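Local coordinates for A-type flavoprotein (PDB 2Q9U) that scavenges oxygen, probably passing electrons from its flavin mononucleotide to a mu-oxo-diiron centre held in a beta-lactamase-like domain, at residues I78-M83 with Y134-G139; D89-L94 with I118-E123; D171-H176 with A244-W249; F313-P316 with M322-S325. All coordinates share one frame; numbering follows the deposited sequence.

Contact 1 (I78-M83 with Y134-G139); sequences IKYVVM and YTLKIG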
loop_
_atom_site.group_PDB
_atom_site.type_symbol
_atom_site.label_atom_id
_atom_site.label_comp_id
_atom_site.label_asym_id
_atom_site.label_seq_id
_atom_site.Cartn_x
_atom_site.Cartn_y
_atom_site.Cartn_z
ATOM N N ILE A 78 22.827 -22.331 30.766
ATOM C CA ILE A 78 22.761 -20.875 30.891
ATOM C C ILE A 78 22.510 -20.512 32.357
ATOM O O ILE A 78 21.517 -20.973 32.958
ATOM C CB ILE A 78 21.652 -20.276 29.965
ATOM C CG1 ILE A 78 21.904 -20.677 28.490
ATOM C CG2 ILE A 78 21.525 -18.735 30.172
ATOM C CD1 ILE A 78 23.205 -20.088 27.857
ATOM N N LYS A 79 23.417 -19.725 32.932
ATOM C CA LYS A 79 23.303 -19.275 34.340
ATOM C C LYS A 79 22.550 -17.949 34.498
ATOM O O LYS A 79 21.781 -17.784 35.445
ATOM C CB LYS A 79 24.692 -19.176 35.006
ATOM C CG LYS A 79 24.701 -18.494 36.429
ATOM C CD LYS A 79 23.926 -19.341 37.474
ATOM C CE LYS A 79 23.827 -18.650 38.841
ATOM N NZ LYS A 79 23.172 -19.600 39.812
ATOM N N TYR A 80 22.790 -17.001 33.584
ATOM C CA TYR A 80 22.151 -15.678 33.647
ATOM C C TYR A 80 21.540 -15.279 32.303
ATOM O O TYR A 80 22.141 -15.482 31.221
ATOM C CB TYR A 80 23.142 -14.580 34.076
ATOM C CG TYR A 80 23.735 -14.793 35.453
ATOM C CD1 TYR A 80 22.937 -14.699 36.602
ATOM C CD2 TYR A 80 25.086 -15.091 35.611
ATOM C CE1 TYR A 80 23.487 -14.911 37.879
ATOM C CE2 TYR A 80 25.643 -15.292 36.882
ATOM C CZ TYR A 80 24.830 -15.208 38.008
ATOM O OH TYR A 80 25.395 -15.416 39.260
ATOM N N VAL A 81 20.350 -14.710 32.384
ATOM C CA VAL A 81 19.744 -13.983 31.248
ATOM C C VAL A 81 19.525 -12.559 31.730
ATOM O O VAL A 81 18.720 -12.303 32.638
ATOM C CB VAL A 81 18.425 -14.602 30.784
ATOM C CG1 VAL A 81 17.880 -13.836 29.559
ATOM C CG2 VAL A 81 18.614 -16.081 30.455
ATOM N N VAL A 82 20.279 -11.647 31.132
ATOM C CA VAL A 82 20.227 -10.248 31.469
ATOM C C VAL A 82 19.218 -9.550 30.561
ATOM O O VAL A 82 19.338 -9.596 29.331
ATOM C CB VAL A 82 21.603 -9.577 31.289
ATOM C CG1 VAL A 82 21.506 -8.067 31.466
ATOM C CG2 VAL A 82 22.682 -10.203 32.224
ATOM N N MET A 83 18.274 -8.848 31.183
ATOM C CA MET A 83 17.215 -8.120 30.475
ATOM C C MET A 83 17.347 -6.619 30.688
ATOM O O MET A 83 17.271 -6.142 31.804
ATOM C CB MET A 83 15.824 -8.625 30.940
ATOM C CG MET A 83 15.527 -10.094 30.569
ATOM S SD MET A 83 15.611 -10.486 28.805
ATOM C CE MET A 83 14.197 -9.585 28.167
ATOM N N TYR A 134 25.699 -2.458 41.508
ATOM C CA TYR A 134 25.908 -3.909 41.493
ATOM C C TYR A 134 26.956 -4.368 40.466
ATOM O O TYR A 134 26.913 -3.950 39.301
ATOM C CB TYR A 134 24.571 -4.609 41.205
ATOM C CG TYR A 134 24.538 -6.031 41.679
ATOM C CD1 TYR A 134 25.153 -7.059 40.938
ATOM C CD2 TYR A 134 23.921 -6.357 42.884
ATOM C CE1 TYR A 134 25.142 -8.374 41.384
ATOM C CE2 TYR A 134 23.911 -7.671 43.347
ATOM C CZ TYR A 134 24.527 -8.667 42.600
ATOM O OH TYR A 134 24.488 -9.962 43.054
ATOM N N THR A 135 27.884 -5.231 40.896
ATOM C CA THR A 135 28.801 -5.922 39.990
ATOM C C THR A 135 28.461 -7.393 39.939
ATOM O O THR A 135 28.591 -8.089 40.945
ATOM C CB THR A 135 30.298 -5.768 40.434
ATOM O OG1 THR A 135 30.611 -4.380 40.606
ATOM C CG2 THR A 135 31.227 -6.356 39.391
ATOM N N LEU A 136 28.020 -7.877 38.776
ATOM C CA LEU A 136 27.758 -9.291 38.589
ATOM C C LEU A 136 28.967 -10.016 38.029
ATOM O O LEU A 136 29.393 -9.755 36.900
ATOM C CB LEU A 136 26.560 -9.511 37.666
ATOM C CG LEU A 136 26.246 -10.993 37.393
ATOM C CD1 LEU A 136 25.926 -11.747 38.684
ATOM C CD2 LEU A 136 25.092 -11.143 36.393
ATOM N N LYS A 137 29.508 -10.953 38.808
ATOM C CA LYS A 137 30.638 -11.733 38.341
ATOM C C LYS A 137 30.177 -12.919 37.487
ATOM O O LYS A 137 29.344 -13.721 37.919
ATOM C CB LYS A 137 31.513 -12.192 39.535
ATOM C CG LYS A 137 32.819 -12.816 39.063
ATOM C CD LYS A 137 33.845 -12.875 40.194
ATOM C CE LYS A 137 35.236 -12.485 39.668
ATOM N NZ LYS A 137 35.443 -10.989 39.608
ATOM N N ILE A 138 30.713 -13.043 36.271
ATOM C CA ILE A 138 30.294 -14.144 35.394
ATOM C C ILE A 138 31.453 -15.054 35.027
ATOM O O ILE A 138 31.293 -15.972 34.236
ATOM C CB ILE A 138 29.484 -13.683 34.127
ATOM C CG1 ILE A 138 30.373 -12.856 33.192
ATOM C CG2 ILE A 138 28.189 -12.954 34.540
ATOM C CD1 ILE A 138 29.781 -12.579 31.762
ATOM N N GLY A 139 32.611 -14.798 35.644
ATOM C CA GLY A 139 33.822 -15.617 35.471
ATOM C C GLY A 139 35.032 -14.734 35.301
ATOM O O GLY A 139 35.403 -13.996 36.212
HETATM O O HOH W 1 27.964 -15.045 39.592
#
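Tyr80 and Ile138 make the nearest backbone approach, 8.5 Å between their CA atoms, a spacing too wide for strand pairing, and no direct hydrogen bond joins 78-83 to 134-139. Strand 80-82 and strand 136-137 belong to different sheets of the metallo-beta-lactamase-like sandwich, and their side chains meet between the layers. Tyr80 directs its ring at the second sheet, and Leu136 lays both methyls on one face of it. Leu136 CD2 sits over the ring centre in a CH-pi contact, 4.0 Å from the centroid of the Tyr80 ring and 9° off its normal, while Leu136 CD1 reaches the phenol end, 3.7 Å from Tyr80 CZ. With CG of Leu136 anti to its own N (chi1 179°), the fork extends straight across to the ring. Ile138 CG2 adds a methyl 3.9 Å from Tyr80 CD2. The other face of the ring carries CG of its neighbour Lys79, and Val107 of strand 105-108 touches both Tyr80 and Leu136. One water closes the polar end: it lies 2.6 Å from Tyr80 OH and donates to Lys137 O over 2.5 Å. The joint is therefore apolar across the ring, with the polar link between these segments made through water at the hydroxyl.

Contact 2 (D89-L94 with I118-E123); sequences DHASSL and ILYGME. With FEO (mu-oxo-diiron), chain G.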
loop_
_atom_site.group_PDB
_atom_site.type_symbol
_atom_site.label_atom_id
_atom_site.label_comp_id
_atom_site.label_asym_id
_atom_site.label_seq_id
_atom_site.Cartn_x
_atom_site.Cartn_y
_atom_site.Cartn_z
ATOM N N ASP A 89 9.633 -6.419 21.728
ATOM C CA ASP A 89 10.630 -6.728 20.714
ATOM C C ASP A 89 11.911 -7.367 21.268
ATOM O O ASP A 89 12.586 -8.083 20.543
ATOM C CB ASP A 89 10.935 -5.540 19.791
ATOM C CG ASP A 89 11.359 -4.276 20.541
ATOM O OD1 ASP A 89 10.861 -4.012 21.650
ATOM O OD2 ASP A 89 12.189 -3.521 19.997
ATOM N N HIS A 90 12.234 -7.129 22.536
ATOM C CA HIS A 90 13.391 -7.796 23.155
ATOM C C HIS A 90 13.012 -8.766 24.250
ATOM O O HIS A 90 13.888 -9.248 24.965
ATOM C CB HIS A 90 14.306 -6.739 23.777
ATOM C CG HIS A 90 14.548 -5.605 22.853
ATOM N ND1 HIS A 90 15.346 -5.734 21.745
ATOM C CD2 HIS A 90 14.014 -4.361 22.798
ATOM C CE1 HIS A 90 15.314 -4.610 21.050
ATOM N NE2 HIS A 90 14.520 -3.757 21.675
ATOM N N ALA A 91 11.727 -9.023 24.433
ATOM C CA ALA A 91 11.324 -9.716 25.662
ATOM C C ALA A 91 10.205 -10.736 25.523
ATOM O O ALA A 91 10.093 -11.627 26.364
ATOM C CB ALA A 91 10.986 -8.672 26.789
ATOM N N SER A 92 9.367 -10.615 24.486
ATOM C CA SER A 92 8.104 -11.346 24.519
ATOM C C SER A 92 8.227 -12.865 24.364
ATOM O O SER A 92 7.303 -13.606 24.767
ATOM C CB SER A 92 7.075 -10.771 23.548
ATOM O OG SER A 92 7.530 -10.823 22.213
ATOM N N SER A 93 9.361 -13.335 23.832
ATOM C CA SER A 93 9.634 -14.798 23.828
ATOM C C SER A 93 9.681 -15.366 25.253
ATOM O O SER A 93 9.533 -16.568 25.451
ATOM C CB SER A 93 10.946 -15.109 23.112
ATOM O OG SER A 93 10.853 -14.907 21.708
ATOM N N LEU A 94 9.920 -14.524 26.253
ATOM C CA LEU A 94 10.004 -15.051 27.613
ATOM C C LEU A 94 8.646 -15.543 28.144
ATOM O O LEU A 94 8.609 -16.439 28.995
ATOM C CB LEU A 94 10.620 -14.041 28.575
ATOM C CG LEU A 94 12.045 -13.553 28.283
ATOM C CD1 LEU A 94 12.489 -12.605 29.376
ATOM C CD2 LEU A 94 13.016 -14.713 28.078
ATOM N N ILE A 118 4.415 -8.056 34.626
ATOM C CA ILE A 118 3.069 -7.591 34.217
ATOM C C ILE A 118 2.771 -7.993 32.773
ATOM O O ILE A 118 1.658 -8.435 32.444
ATOM C CB ILE A 118 2.909 -6.065 34.370
ATOM C CG1 ILE A 118 2.865 -5.690 35.853
ATOM C CG2 ILE A 118 1.582 -5.610 33.739
ATOM C CD1 ILE A 118 2.936 -4.219 36.102
ATOM N N LEU A 119 3.776 -7.903 31.931
ATOM C CA LEU A 119 3.637 -8.222 30.538
ATOM C C LEU A 119 3.582 -9.714 30.242
ATOM O O LEU A 119 2.976 -10.128 29.331
ATOM C CB LEU A 119 4.726 -7.558 29.718
ATOM C CG LEU A 119 4.538 -6.065 29.590
ATOM C CD1 LEU A 119 5.735 -5.371 29.104
ATOM C CD2 LEU A 119 3.318 -5.748 28.762
ATOM N N TYR A 120 4.281 -10.491 31.027
ATOM C CA TYR A 120 4.737 -11.770 30.494
ATOM C C TYR A 120 4.523 -12.895 31.501
ATOM O O TYR A 120 4.575 -14.073 31.150
ATOM C CB TYR A 120 6.214 -11.690 30.101
ATOM C CG TYR A 120 6.513 -10.635 29.059
ATOM C CD1 TYR A 120 5.748 -10.533 27.906
ATOM C CD2 TYR A 120 7.564 -9.742 29.230
ATOM C CE1 TYR A 120 6.018 -9.570 26.951
ATOM C CE2 TYR A 120 7.842 -8.777 28.281
ATOM C CZ TYR A 120 7.066 -8.695 27.144
ATOM O OH TYR A 120 7.340 -7.736 26.197
ATOM N N GLY A 121 4.283 -12.523 32.754
ATOM C CA GLY A 121 4.020 -13.494 33.801
ATOM C C GLY A 121 5.285 -13.893 34.534
ATOM O O GLY A 121 5.616 -13.304 35.572
ATOM N N MET A 122 5.983 -14.874 33.964
ATOM C CA MET A 122 7.252 -15.405 34.480
ATOM C C MET A 122 7.125 -15.736 35.964
ATOM O O MET A 122 8.009 -15.428 36.765
ATOM C CB MET A 122 8.416 -14.420 34.221
ATOM C CG MET A 122 8.620 -14.133 32.700
ATOM S SD MET A 122 9.903 -12.895 32.387
ATOM C CE MET A 122 11.342 -13.695 33.090
ATOM N N GLU A 123 5.998 -16.364 36.304
ATOM C CA GLU A 123 5.638 -16.598 37.699
ATOM C C GLU A 123 6.653 -17.441 38.451
ATOM O O GLU A 123 6.861 -17.224 39.644
ATOM C CB GLU A 123 4.232 -17.219 37.808
ATOM C CG GLU A 123 3.088 -16.237 37.447
ATOM C CD GLU A 123 2.807 -16.113 35.938
ATOM O OE1 GLU A 123 3.526 -16.730 35.106
ATOM O OE2 GLU A 123 1.846 -15.380 35.592
HETATM FE FE1 FEO G . 13.513 -2.085 20.662
HETATM FE FE2 FEO G . 12.072 -0.132 23.123
HETATM O O FEO G . 12.390 -1.894 22.117
#
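Ser92 OG is gripped by two backbone groups, Tyr59 N and Gly88 O, and this pins the loop 89-94 where it meets the ring of Tyr120. The loop carries two ligands of the diiron site in the metallo-beta-lactamase-like domain: Asp89 OD2 binds the first iron at 2.1 Å and His90 NE2 the same iron at 2.2 Å. Asp171 and His230 bind that iron as well. Just beyond these ligands, a type I turn from Ala91 to Leu94 runs past helix 110-120. Tyr120 sends its ring against the turn, with Ala91 CB 3.5 Å from Tyr120 CE2 and Ser92 CA 3.7 Å from Tyr120 CE1, so that the two ortho carbons beside the hydroxyl meet successive residues. Ala91 lies over one face of the ring, its O offset toward the rim, and Leu119 CB covers the centre of the opposite face. The buried hydroxyl of Tyr120 bonds to Ala86 O, which ties Tyr120 to the iron-binding loop itself, between His85 and Glu87. Gly121, with positive phi, turns the chain out of the helix and brings Met122 round to Leu94. Met122 is extended at chi2 and bends at chi3 (61°), so that Leu94 CD1 lies 4.0 Å from both Met122 SD and Met122 CE.

Contact 3 (D171-H176 with A244-W249); sequences DGFGQH and AEYDRW. With FEO (mu-oxo-diiron), chain G.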
loop_
_atom_site.group_PDB
_atom_site.type_symbol
_atom_site.label_atom_id
_atom_site.label_comp_id
_atom_site.label_asym_id
_atom_site.label_seq_id
_atom_site.Cartn_x
_atom_site.Cartn_y
_atom_site.Cartn_z
ATOM N N ASP A 171 18.160 -0.688 23.010
ATOM C CA ASP A 171 17.603 0.206 21.999
ATOM C C ASP A 171 18.601 1.314 21.659
ATOM O O ASP A 171 18.678 1.803 20.500
ATOM C CB ASP A 171 16.302 0.858 22.483
ATOM C CG ASP A 171 15.053 -0.023 22.273
ATOM O OD1 ASP A 171 15.017 -0.939 21.400
ATOM O OD2 ASP A 171 14.082 0.245 23.001
ATOM N N GLY A 172 19.376 1.731 22.665
ATOM C CA GLY A 172 20.406 2.745 22.416
ATOM C C GLY A 172 21.322 2.373 21.266
ATOM O O GLY A 172 21.755 1.219 21.151
ATOM N N PHE A 173 21.615 3.360 20.418
ATOM C CA PHE A 173 22.506 3.199 19.258
ATOM C C PHE A 173 21.932 2.280 18.186
ATOM O O PHE A 173 22.633 1.891 17.256
ATOM C CB PHE A 173 23.927 2.745 19.648
ATOM C CG PHE A 173 24.657 3.755 20.484
ATOM C CD1 PHE A 173 24.507 3.758 21.881
ATOM C CD2 PHE A 173 25.457 4.715 19.879
ATOM C CE1 PHE A 173 25.170 4.728 22.664
ATOM C CE2 PHE A 173 26.129 5.687 20.644
ATOM C CZ PHE A 173 25.976 5.684 22.041
ATOM N N GLY A 174 20.634 1.976 18.308
ATOM C CA GLY A 174 19.975 1.068 17.381
ATOM C C GLY A 174 19.582 1.694 16.061
ATOM O O GLY A 174 19.482 2.937 15.932
ATOM N N GLN A 175 19.322 0.827 15.071
ATOM C CA GLN A 175 18.666 1.261 13.839
ATOM C C GLN A 175 17.815 0.080 13.374
ATOM O O GLN A 175 18.193 -1.097 13.527
ATOM C CB GLN A 175 19.651 1.650 12.709
ATOM C CG GLN A 175 21.126 1.898 13.123
ATOM C CD GLN A 175 21.875 0.597 13.427
ATOM O OE1 GLN A 175 21.876 -0.344 12.624
ATOM N NE2 GLN A 175 22.531 0.550 14.575
ATOM N N HIS A 176 16.654 0.408 12.811
ATOM C CA HIS A 176 15.795 -0.618 12.223
ATOM C C HIS A 176 16.368 -0.935 10.850
ATOM O O HIS A 176 16.066 -0.284 9.817
ATOM C CB HIS A 176 14.333 -0.161 12.184
ATOM C CG HIS A 176 13.705 -0.067 13.536
ATOM N ND1 HIS A 176 13.705 -1.113 14.441
ATOM C CD2 HIS A 176 13.012 0.942 14.121
ATOM C CE1 HIS A 176 13.063 -0.740 15.535
ATOM N NE2 HIS A 176 12.626 0.499 15.364
ATOM N N ALA A 244 29.053 10.889 18.533
ATOM C CA ALA A 244 29.045 12.341 18.209
ATOM C C ALA A 244 27.660 12.865 17.807
ATOM O O ALA A 244 27.285 13.979 18.198
ATOM C CB ALA A 244 30.052 12.666 17.146
ATOM N N GLU A 245 26.903 12.072 17.042
ATOM C CA GLU A 245 25.533 12.461 16.663
ATOM C C GLU A 245 24.599 12.523 17.881
ATOM O O GLU A 245 23.851 13.496 18.049
ATOM C CB GLU A 245 24.975 11.502 15.600
ATOM C CG GLU A 245 23.514 11.827 15.136
ATOM C CD GLU A 245 23.389 13.151 14.386
ATOM O OE1 GLU A 245 24.397 13.616 13.815
ATOM O OE2 GLU A 245 22.277 13.721 14.355
ATOM N N TYR A 246 24.593 11.475 18.706
ATOM C CA TYR A 246 23.821 11.515 19.953
ATOM C C TYR A 246 24.212 12.715 20.827
ATOM O O TYR A 246 23.355 13.380 21.435
ATOM C CB TYR A 246 24.028 10.233 20.753
ATOM C CG TYR A 246 23.087 9.108 20.466
ATOM C CD1 TYR A 246 21.929 9.282 19.693
ATOM C CD2 TYR A 246 23.332 7.848 21.015
ATOM C CE1 TYR A 246 21.065 8.213 19.447
ATOM C CE2 TYR A 246 22.484 6.793 20.795
ATOM C CZ TYR A 246 21.351 6.971 20.012
ATOM O OH TYR A 246 20.532 5.889 19.833
ATOM N N ASP A 247 25.507 12.988 20.893
ATOM C CA ASP A 247 25.988 14.122 21.705
ATOM C C ASP A 247 25.460 15.469 21.193
ATOM O O ASP A 247 24.946 16.272 21.979
ATOM C CB ASP A 247 27.512 14.137 21.771
ATOM C CG ASP A 247 28.030 15.198 22.736
ATOM O OD1 ASP A 247 27.656 15.123 23.922
ATOM O OD2 ASP A 247 28.761 16.118 22.294
ATOM N N ARG A 248 25.590 15.710 19.889
ATOM C CA ARG A 248 25.065 16.925 19.288
ATOM C C ARG A 248 23.565 16.996 19.503
ATOM O O ARG A 248 23.054 18.002 19.995
ATOM C CB ARG A 248 25.405 17.024 17.796
ATOM C CG ARG A 248 26.851 17.449 17.503
ATOM C CD ARG A 248 27.077 17.656 15.989
ATOM N NE ARG A 248 26.668 16.471 15.214
ATOM C CZ ARG A 248 27.486 15.491 14.838
ATOM N NH1 ARG A 248 28.780 15.534 15.159
ATOM N NH2 ARG A 248 27.015 14.456 14.146
ATOM N N TRP A 249 22.856 15.916 19.176
ATOM C CA TRP A 249 21.401 15.923 19.332
ATOM C C TRP A 249 20.969 16.190 20.777
ATOM O O TRP A 249 20.058 16.989 21.006
ATOM C CB TRP A 249 20.757 14.623 18.796
ATOM C CG TRP A 249 19.348 14.480 19.289
ATOM C CD1 TRP A 249 18.272 15.261 18.942
ATOM C CD2 TRP A 249 18.878 13.540 20.258
ATOM N NE1 TRP A 249 17.154 14.850 19.632
ATOM C CE2 TRP A 249 17.494 13.800 20.454
ATOM C CE3 TRP A 249 19.492 12.502 20.998
ATOM C CZ2 TRP A 249 16.708 13.052 21.349
ATOM C CZ3 TRP A 249 18.702 11.753 21.903
ATOM C CH2 TRP A 249 17.322 12.039 22.069
HETATM FE FE1 FEO G . 13.513 -2.085 20.662
HETATM FE FE2 FEO G . 12.072 -0.132 23.123
HETATM O O FEO G . 12.390 -1.894 22.117
HETATM O O HOH W 2 19.605 5.513 17.171
#
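Beside the diiron pocket, Tyr246 of helix 236-250 grips the turn that starts at Asp171, whose carboxylate bridges the two irons, OD1 of Asp171 binding the first at 2.0 Å and its OD2 the second at 2.0 Å. This type II turn ends at Gly174. Phe173 N donates to Tyr246 OH over 2.8 Å, with an N-H...O angle of 148°. The same hydroxyl donates to a water, which in turn donates to Gly174 O, so Tyr246 OH holds the turn at two places. In the metallo-beta-lactamase-like fold this loop leaves strand 166-170 carrying a metal ligand, and here the helix beyond the core sheets packs against it. The rings of Phe173 and Tyr246 form an edge-to-face pair, centroids 4.7 Å apart and planes at 60°. The edge of Tyr246 is the one turned in, with Tyr246 CE2 above the centre of the Phe173 ring and Tyr246 CD2 3.6 Å from Phe173 CE2. Thr200 and Leu204 of helix 189-204, with Met211 and Leu215 of helix 208-219, pack round Tyr246. Gln175 NE2 donates to Phe173 O over 3.0 Å, arriving in the carbonyl plane on a lone pair.

Contact 4 (F313-P316 with M322-S325); sequences FASP and MMPS. With FMN (flavin mononucleotide), chain F; NO3 (nitrate ion), chain D.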
loop_
_atom_site.group_PDB
_atom_site.type_symbol
_atom_site.label_atom_id
_atom_site.label_comp_id
_atom_site.label_asym_id
_atom_site.label_seq_id
_atom_site.Cartn_x
_atom_site.Cartn_y
_atom_site.Cartn_z
ATOM N N PHE A 313 4.431 23.845 7.431
ATOM C CA PHE A 313 3.322 22.915 7.317
ATOM C C PHE A 313 2.176 23.563 6.557
ATOM O O PHE A 313 1.832 24.744 6.781
ATOM C CB PHE A 313 2.839 22.472 8.687
ATOM C CG PHE A 313 3.697 21.391 9.314
ATOM C CD1 PHE A 313 4.978 21.696 9.809
ATOM C CD2 PHE A 313 3.239 20.088 9.402
ATOM C CE1 PHE A 313 5.792 20.710 10.393
ATOM C CE2 PHE A 313 4.040 19.086 10.021
ATOM C CZ PHE A 313 5.324 19.405 10.499
ATOM N N ALA A 314 1.559 22.783 5.681
ATOM C CA ALA A 314 0.560 23.347 4.787
ATOM C C ALA A 314 -0.558 22.362 4.535
ATOM O O ALA A 314 -0.336 21.159 4.515
ATOM C CB ALA A 314 1.200 23.766 3.483
ATOM N N SER A 315 -1.751 22.906 4.334
ATOM C CA SER A 315 -2.929 22.111 3.989
ATOM C C SER A 315 -4.008 23.034 3.431
ATOM O O SER A 315 -4.168 24.151 3.931
ATOM C CB SER A 315 -3.485 21.419 5.255
ATOM O OG SER A 315 -4.731 20.800 5.012
ATOM N N PRO A 316 -4.782 22.555 2.429
ATOM C CA PRO A 316 -6.053 23.244 2.179
ATOM C C PRO A 316 -7.032 23.041 3.315
ATOM O O PRO A 316 -6.863 22.134 4.156
ATOM C CB PRO A 316 -6.570 22.578 0.880
ATOM C CG PRO A 316 -5.951 21.233 0.861
ATOM C CD PRO A 316 -4.551 21.459 1.474
ATOM N N MET A 322 -7.824 21.480 9.022
ATOM C CA MET A 322 -6.724 20.991 8.176
ATOM C C MET A 322 -7.007 19.552 7.750
ATOM O O MET A 322 -7.839 18.876 8.345
ATOM C CB MET A 322 -5.381 21.045 8.927
ATOM C CG MET A 322 -5.334 20.051 10.105
ATOM S SD MET A 322 -3.787 20.103 11.031
ATOM C CE MET A 322 -4.059 21.543 12.113
ATOM N N MET A 323 -6.315 19.085 6.721
ATOM C CA MET A 323 -6.485 17.689 6.284
ATOM C C MET A 323 -6.040 16.739 7.412
ATOM O O MET A 323 -5.068 17.052 8.127
ATOM C CB MET A 323 -5.723 17.437 4.987
ATOM C CG MET A 323 -6.364 18.182 3.775
ATOM S SD MET A 323 -5.530 17.841 2.206
ATOM C CE MET A 323 -6.063 16.144 1.933
ATOM N N PRO A 324 -6.770 15.591 7.604
ATOM C CA PRO A 324 -6.458 14.628 8.664
ATOM C C PRO A 324 -4.992 14.184 8.644
ATOM O O PRO A 324 -4.401 14.008 9.713
ATOM C CB PRO A 324 -7.390 13.439 8.338
ATOM C CG PRO A 324 -8.604 14.111 7.666
ATOM C CD PRO A 324 -7.948 15.169 6.806
ATOM N N SER A 325 -4.403 14.010 7.450
ATOM C CA SER A 325 -2.994 13.550 7.332
ATOM C C SER A 325 -2.013 14.556 7.973
ATOM O O SER A 325 -0.992 14.180 8.616
ATOM C CB SER A 325 -2.625 13.305 5.869
ATOM O OG SER A 325 -2.755 14.509 5.115
HETATM N N1 FMN F . -12.900 25.213 1.626
HETATM C C2 FMN F . -13.227 25.886 2.767
HETATM O O2 FMN F . -12.957 27.094 2.864
HETATM N N3 FMN F . -13.882 25.228 3.790
HETATM C C4 FMN F . -14.183 23.878 3.703
HETATM O O4 FMN F . -14.640 23.327 4.703
HETATM C C4A FMN F . -13.838 23.174 2.535
HETATM N N5 FMN F . -14.140 21.827 2.367
HETATM C C5A FMN F . -13.785 21.191 1.181
HETATM C C6 FMN F . -14.079 19.836 0.998
HETATM C C7 FMN F . -13.723 19.173 -0.190
HETATM C C7M FMN F . -14.246 17.778 -0.410
HETATM C C8 FMN F . -13.076 19.866 -1.211
HETATM C C8M FMN F . -12.580 19.170 -2.454
HETATM C C9 FMN F . -12.784 21.218 -1.033
HETATM C C9A FMN F . -13.133 21.888 0.154
HETATM N N10 FMN F . -12.829 23.236 0.330
HETATM C C10 FMN F . -13.201 23.874 1.495
HETATM C "C1'" FMN F . -12.133 24.036 -0.730
HETATM C "C2'" FMN F . -10.635 23.744 -0.791
HETATM O "O2'" FMN F . -9.945 24.201 0.370
HETATM C "C3'" FMN F . -10.152 24.366 -2.104
HETATM O "O3'" FMN F . -10.610 23.528 -3.155
HETATM C "C4'" FMN F . -8.650 24.510 -2.227
HETATM O "O4'" FMN F . -8.348 25.319 -3.356
HETATM C "C5'" FMN F . -7.964 23.162 -2.412
HETATM O "O5'" FMN F . -6.563 23.338 -2.298
HETATM P P FMN F . -5.603 22.339 -3.082
HETATM O O1P FMN F . -4.228 22.522 -2.464
HETATM O O2P FMN F . -6.133 20.950 -2.874
HETATM O O3P FMN F . -5.568 22.652 -4.569
HETATM N N NO3 D . -6.260 12.799 4.333
HETATM O O1 NO3 D . -6.033 11.557 4.951
HETATM O O2 NO3 D . -7.105 12.881 3.230
HETATM O O3 NO3 D . -5.628 13.950 4.787
#
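Met323 starts at CB, 3.5 Å from Ser315 OG and equally far from O3 of a bound nitrate, an ion probably left by the crystallisation liquor. Its CG comes within 3.3 Å of Ser315 OG, and its SD lies 3.7 Å from Pro316 CG, against the proline ring. Because CG of Met323 lies beside its own N (chi1 -69°), the chain runs toward Pro316 before a bend at chi3 turns CE back to the nitrate. Met266, an FMN-binding residue, packs on both Met323 and Pro316. The backbone of Met323 is held too: Met323 N donates to Ser315 OG over 2.9 Å, nearly straight at 167°. The same oxygen donates to Pro316 O at 2.7 Å, so Ser315 OG accepts across the contact and donates to the next residue of its own segment. This is the cofactor end of a beta-alpha-beta unit in the flavodoxin-like fold, where the chain leaves strand 310-314, loops past FMN and enters helix 324-336 with Met323 as N-cap. Pro316 CB touches FMN O5' at 3.3 Å. At the first turn of the helix Ser325 N donates to nitrate O3, while Ser325 OG bonds to Asp264. Met322 O accepts from Asn331 ND2 of the second subunit.

Contacts 1, 2 and 3 build the beta-lactamase-like part, whereas contact 4 belongs to the flavodoxin-like part, with its centre about 52 Å from that of contact 1. Contact 1 is only partly buried; the other three are buried. Contacts 1 and 2 meet through Met83, whose CE packs on Ala91 and Leu94, and contacts 2 and 3 share the diiron centre, contact 2 giving two ligands to one iron and contact 3 the carboxylate that bridges both. Chemistry follows place: apolar between the sheets in contact 1, apolar packing behind metal ligands in contact 2, an aromatic pair joined to a hydroxyl bond in contact 3, and a serine-centred bond beside the flavin in contact 4.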